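Local structure of endoribonuclease MazF4 (Mycobacterium tuberculosis, 5XE2) at residues 3-12 and 23-34. The protein acts as the toxin of a type II toxin-antitoxin pair, an endoribonuclease that cuts single-stranded mRNA within the sequence UCGCU and is neutralised by its antitoxin MazE4. Sequence-based numbering, arbitrary orientation.
Sequences MNAPLRGQVY and WLIVSNNARNRH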
loop_
_atom_site.group_PDB
_atom_site.type_symbol
_atom_site.label_atom_id
_atom_site.label_comp_id
_atom_site.label_asym_id
_atom_site.label_seq_id
_atom_site.Cartn_x
_atom_site.Cartn_y
_atom_site.Cartn_z
ATOM N N MET A 3 -6.159 -22.213 -3.851
ATOM C CA MET A 3 -6.449 -21.245 -2.802
ATOM C C MET A 3 -7.446 -20.225 -3.350
ATOM O O MET A 3 -7.691 -20.158 -4.560
ATOM C CB MET A 3 -5.159 -20.560 -2.330
ATOM C CG MET A 3 -4.326 -19.932 -3.431
ATOM S SD MET A 3 -2.748 -19.269 -2.857
ATOM C CE MET A 3 -2.010 -18.972 -4.462
ATOM N N ASN A 4 -8.022 -19.431 -2.460
ATOM C CA ASN A 4 -9.035 -18.457 -2.862
ATOM C C ASN A 4 -8.443 -17.405 -3.813
ATOM O O ASN A 4 -7.227 -17.179 -3.821
ATOM C CB ASN A 4 -9.664 -17.807 -1.624
ATOM C CG ASN A 4 -10.354 -18.820 -0.709
ATOM O OD1 ASN A 4 -10.661 -19.948 -1.116
ATOM N ND2 ASN A 4 -10.584 -18.427 0.543
ATOM N N ALA A 5 -9.301 -16.814 -4.641
ATOM C CA ALA A 5 -8.911 -15.811 -5.633
ATOM C C ALA A 5 -9.743 -14.544 -5.447
ATOM O O ALA A 5 -10.668 -14.284 -6.217
ATOM C CB ALA A 5 -9.084 -16.357 -7.044
ATOM N N PRO A 6 -9.419 -13.745 -4.418
ATOM C CA PRO A 6 -10.164 -12.493 -4.242
ATOM C C PRO A 6 -9.948 -11.516 -5.394
ATOM O O PRO A 6 -8.945 -11.597 -6.107
ATOM C CB PRO A 6 -9.628 -11.934 -2.916
ATOM C CG PRO A 6 -8.347 -12.645 -2.675
ATOM C CD PRO A 6 -8.468 -13.986 -3.318
ATOM N N LEU A 7 -10.900 -10.606 -5.563
ATOM C CA LEU A 7 -10.890 -9.641 -6.657
ATOM C C LEU A 7 -10.767 -8.200 -6.169
ATOM O O LEU A 7 -11.327 -7.822 -5.126
ATOM C CB LEU A 7 -12.163 -9.797 -7.501
ATOM C CG LEU A 7 -12.385 -11.188 -8.099
ATOM C CD1 LEU A 7 -13.781 -11.297 -8.698
ATOM C CD2 LEU A 7 -11.326 -11.480 -9.154
ATOM N N ARG A 8 -10.056 -7.394 -6.951
ATOM C CA ARG A 8 -9.953 -5.961 -6.711
ATOM C C ARG A 8 -11.364 -5.370 -6.634
ATOM O O ARG A 8 -12.241 -5.749 -7.418
ATOM C CB ARG A 8 -9.148 -5.294 -7.819
ATOM C CG ARG A 8 -8.653 -3.912 -7.462
ATOM C CD ARG A 8 -7.592 -3.422 -8.428
ATOM N NE ARG A 8 -6.987 -2.189 -7.937
ATOM C CZ ARG A 8 -7.500 -0.962 -8.055
ATOM N NH1 ARG A 8 -8.668 -0.744 -8.666
ATOM N NH2 ARG A 8 -6.829 0.070 -7.548
ATOM N N GLY A 9 -11.599 -4.508 -5.645
ATOM C CA GLY A 9 -12.928 -3.924 -5.426
ATOM C C GLY A 9 -13.821 -4.662 -4.433
ATOM O O GLY A 9 -14.824 -4.108 -3.990
ATOM N N GLN A 10 -13.473 -5.901 -4.086
ATOM C CA GLN A 10 -14.216 -6.655 -3.074
ATOM C C GLN A 10 -13.834 -6.238 -1.664
ATOM O O GLN A 10 -12.695 -5.810 -1.413
ATOM C CB GLN A 10 -13.984 -8.147 -3.233
ATOM C CG GLN A 10 -14.515 -8.706 -4.542
ATOM C CD GLN A 10 -14.320 -10.207 -4.654
ATOM O OE1 GLN A 10 -13.442 -10.788 -4.006
ATOM N NE2 GLN A 10 -15.128 -10.846 -5.506
ATOM N N VAL A 11 -14.789 -6.402 -0.744
ATOM C CA VAL A 11 -14.632 -6.026 0.662
ATOM C C VAL A 11 -14.841 -7.253 1.548
ATOM O O VAL A 11 -15.855 -7.946 1.429
ATOM C CB VAL A 11 -15.619 -4.899 1.067
ATOM C CG1 VAL A 11 -15.489 -4.564 2.552
ATOM C CG2 VAL A 11 -15.383 -3.648 0.229
ATOM N N TYR A 12 -13.882 -7.503 2.438
ATOM C CA TYR A 12 -13.920 -8.633 3.364
ATOM C C TYR A 12 -13.735 -8.179 4.816
ATOM O O TYR A 12 -12.895 -7.311 5.091
ATOM C CB TYR A 12 -12.808 -9.631 3.017
ATOM C CG TYR A 12 -12.989 -10.332 1.689
ATOM C CD1 TYR A 12 -12.527 -9.757 0.503
ATOM C CD2 TYR A 12 -13.609 -11.580 1.617
ATOM C CE1 TYR A 12 -12.679 -10.404 -0.719
ATOM C CE2 TYR A 12 -13.781 -12.233 0.404
ATOM C CZ TYR A 12 -13.314 -11.649 -0.762
ATOM O OH TYR A 12 -13.491 -12.304 -1.962
ATOM N N TRP A 23 -12.091 -4.529 4.979
ATOM C CA TRP A 23 -10.950 -4.130 4.171
ATOM C C TRP A 23 -11.295 -4.305 2.706
ATOM O O TRP A 23 -11.855 -5.327 2.318
ATOM C CB TRP A 23 -9.723 -4.977 4.514
ATOM C CG TRP A 23 -9.135 -4.698 5.855
ATOM C CD1 TRP A 23 -9.538 -5.220 7.050
ATOM C CD2 TRP A 23 -8.023 -3.834 6.149
ATOM N NE1 TRP A 23 -8.748 -4.739 8.070
ATOM C CE2 TRP A 23 -7.813 -3.885 7.548
ATOM C CE3 TRP A 23 -7.188 -3.022 5.368
ATOM C CZ2 TRP A 23 -6.800 -3.156 8.185
ATOM C CZ3 TRP A 23 -6.182 -2.296 5.998
ATOM C CH2 TRP A 23 -5.995 -2.374 7.397
ATOM N N LEU A 24 -10.938 -3.303 1.907
ATOM C CA LEU A 24 -11.150 -3.309 0.465
ATOM C C LEU A 24 -9.890 -3.744 -0.281
ATOM O O LEU A 24 -8.839 -3.104 -0.137
ATOM C CB LEU A 24 -11.535 -1.914 -0.007
ATOM C CG LEU A 24 -11.549 -1.721 -1.528
ATOM C CD1 LEU A 24 -12.747 -2.413 -2.142
ATOM C CD2 LEU A 24 -11.533 -0.255 -1.899
ATOM N N ILE A 25 -10.024 -4.761 -1.132
ATOM C CA ILE A 25 -8.886 -5.297 -1.899
ATOM C C ILE A 25 -8.478 -4.293 -2.987
ATOM O O ILE A 25 -9.302 -3.922 -3.827
ATOM C CB ILE A 25 -9.222 -6.641 -2.597
ATOM C CG1 ILE A 25 -9.747 -7.696 -1.601
ATOM C CG2 ILE A 25 -8.005 -7.169 -3.363
ATOM C CD1 ILE A 25 -8.808 -8.012 -0.459
ATOM N N VAL A 26 -7.213 -3.866 -2.966
ATOM C CA VAL A 26 -6.681 -2.942 -3.991
ATOM C C VAL A 26 -5.541 -3.501 -4.855
ATOM O O VAL A 26 -5.173 -2.886 -5.861
ATOM C CB VAL A 26 -6.298 -1.572 -3.381
ATOM C CG1 VAL A 26 -7.555 -0.878 -2.854
ATOM C CG2 VAL A 26 -5.266 -1.710 -2.265
ATOM N N SER A 27 -5.005 -4.663 -4.497
ATOM C CA SER A 27 -4.009 -5.329 -5.331
ATOM C C SER A 27 -4.632 -5.852 -6.634
ATOM O O SER A 27 -5.831 -6.117 -6.705
ATOM C CB SER A 27 -3.303 -6.454 -4.560
ATOM O OG SER A 27 -4.183 -7.110 -3.666
ATOM N N ASN A 28 -3.798 -5.972 -7.663
ATOM C CA ASN A 28 -4.247 -6.428 -8.973
ATOM C C ASN A 28 -4.679 -7.897 -8.945
ATOM O O ASN A 28 -4.164 -8.701 -8.149
ATOM C CB ASN A 28 -3.164 -6.179 -10.037
ATOM C CG ASN A 28 -1.990 -7.148 -9.935
ATOM O OD1 ASN A 28 -2.123 -8.337 -10.235
ATOM N ND2 ASN A 28 -0.836 -6.645 -9.530
ATOM N N ASN A 29 -5.614 -8.245 -9.820
ATOM C CA ASN A 29 -6.212 -9.585 -9.822
ATOM C C ASN A 29 -5.276 -10.764 -10.127
ATOM O O ASN A 29 -5.497 -11.866 -9.629
ATOM C CB ASN A 29 -7.442 -9.613 -10.747
ATOM C CG ASN A 29 -8.623 -8.864 -10.155
ATOM O OD1 ASN A 29 -8.712 -8.701 -8.938
ATOM N ND2 ASN A 29 -9.533 -8.403 -11.007
ATOM N N ALA A 30 -4.237 -10.544 -10.925
ATOM C CA ALA A 30 -3.237 -11.596 -11.185
ATOM C C ALA A 30 -2.497 -11.981 -9.879
ATOM O O ALA A 30 -2.394 -13.161 -9.525
ATOM C CB ALA A 30 -2.255 -11.137 -12.264
ATOM N N ARG A 31 -2.028 -10.973 -9.145
ATOM C CA ARG A 31 -1.404 -11.181 -7.834
ATOM C C ARG A 31 -2.395 -11.825 -6.863
ATOM O O ARG A 31 -2.028 -12.750 -6.123
ATOM C CB ARG A 31 -0.858 -9.857 -7.267
ATOM C CG ARG A 31 -0.167 -9.949 -5.901
ATOM C CD ARG A 31 -1.135 -9.739 -4.735
ATOM N NE ARG A 31 -0.481 -9.718 -3.427
ATOM C CZ ARG A 31 0.166 -8.673 -2.901
ATOM N NH1 ARG A 31 0.282 -7.515 -3.559
ATOM N NH2 ARG A 31 0.718 -8.789 -1.687
ATOM N N ASN A 32 -3.643 -11.359 -6.875
ATOM C CA ASN A 32 -4.657 -11.899 -5.957
ATOM C C ASN A 32 -4.992 -13.375 -6.208
ATOM O O ASN A 32 -5.303 -14.109 -5.267
ATOM C CB ASN A 32 -5.955 -11.099 -6.011
ATOM C CG ASN A 32 -5.789 -9.645 -5.601
ATOM O OD1 ASN A 32 -4.883 -9.286 -4.853
ATOM N ND2 ASN A 32 -6.683 -8.803 -6.090
ATOM N N ARG A 33 -4.947 -13.807 -7.469
ATOM C CA ARG A 33 -5.209 -15.207 -7.798
ATOM C C ARG A 33 -4.021 -16.114 -7.477
ATOM O O ARG A 33 -4.195 -17.190 -6.905
ATOM C CB ARG A 33 -5.588 -15.368 -9.272
ATOM C CG ARG A 33 -6.108 -16.772 -9.613
ATOM C CD ARG A 33 -6.716 -16.914 -11.004
ATOM N NE ARG A 33 -7.302 -15.665 -11.479
ATOM C CZ ARG A 33 -6.730 -14.796 -12.318
ATOM N NH1 ARG A 33 -5.527 -15.027 -12.848
ATOM N NH2 ARG A 33 -7.380 -13.678 -12.645
ATOM N N HIS A 34 -2.823 -15.666 -7.844
ATOM C CA HIS A 34 -1.648 -16.531 -7.907
ATOM C C HIS A 34 -0.724 -16.516 -6.700
ATOM O O HIS A 34 0.135 -17.385 -6.613
ATOM C CB HIS A 34 -0.835 -16.187 -9.157
ATOM C CG HIS A 34 -1.585 -16.406 -10.434
ATOM N ND1 HIS A 34 -2.268 -17.573 -10.703
ATOM C CD2 HIS A 34 -1.751 -15.612 -11.517
ATOM C CE1 HIS A 34 -2.828 -17.487 -11.895
ATOM N NE2 HIS A 34 -2.523 -16.311 -12.413
HETATM O O HOH W 1 -6.254 -18.904 -6.698
HETATM O O HOH W 2 -7.891 -12.904 -8.399
HETATM O O HOH W 3 -11.658 -6.741 -9.969
#
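Arg8 and Ile25 form the tight centre of this contact. The Arg8 chain runs out extended, with CG anti to the backbone N (chi1 -163°), and lies along the backbone of 25-27. Its NE donates to Val26 O at 2.8 Å, from above that carbonyl's plane. NH2 continues to Asn95 of helix 88-101, and a weak bond reaches Leu102 O of the second subunit. The backbone N of Arg8 points to the side chain of Asn29 at the start of helix 29-34. The Arg8 N to Asn29 OD1 bond is short, 2.7 Å, nearly straight, and lies in the carbonyl plane on a lone pair.

Ile25 fits under the type II turn from Leu7 to Gln10. Its CB lies 3.5 Å from Leu7 O, and its CG1 meets the edge of the Tyr12 ring. Gly9 N bonds to Ile25 O at 3.0 Å, and Ile25 N returns a bond to Gln10 O. Strands 10-14 and 21-25 form the first antiparallel hairpin of the SH3-like MazF fold. Val11 and Leu24 are a non-hydrogen-bonded pair, with Val11 CG2 3.8 Å from Leu24 CD1. Gln10 OE1 takes Leu7 N and Tyr12 OH on opposite faces of its amide, which ties the turn to the ring.

Packing thins toward the N-terminus. Ala5 CB touches Arg33 CG at 4.0 Å on the exposed side. Water bridges Pro6 O to Asn29 O, and another water lies within hydrogen-bonding distance of both Met3 O and Arg33 O. Met3 reaches the helix end by its methyl, CE lying 3.4 Å from His34 O.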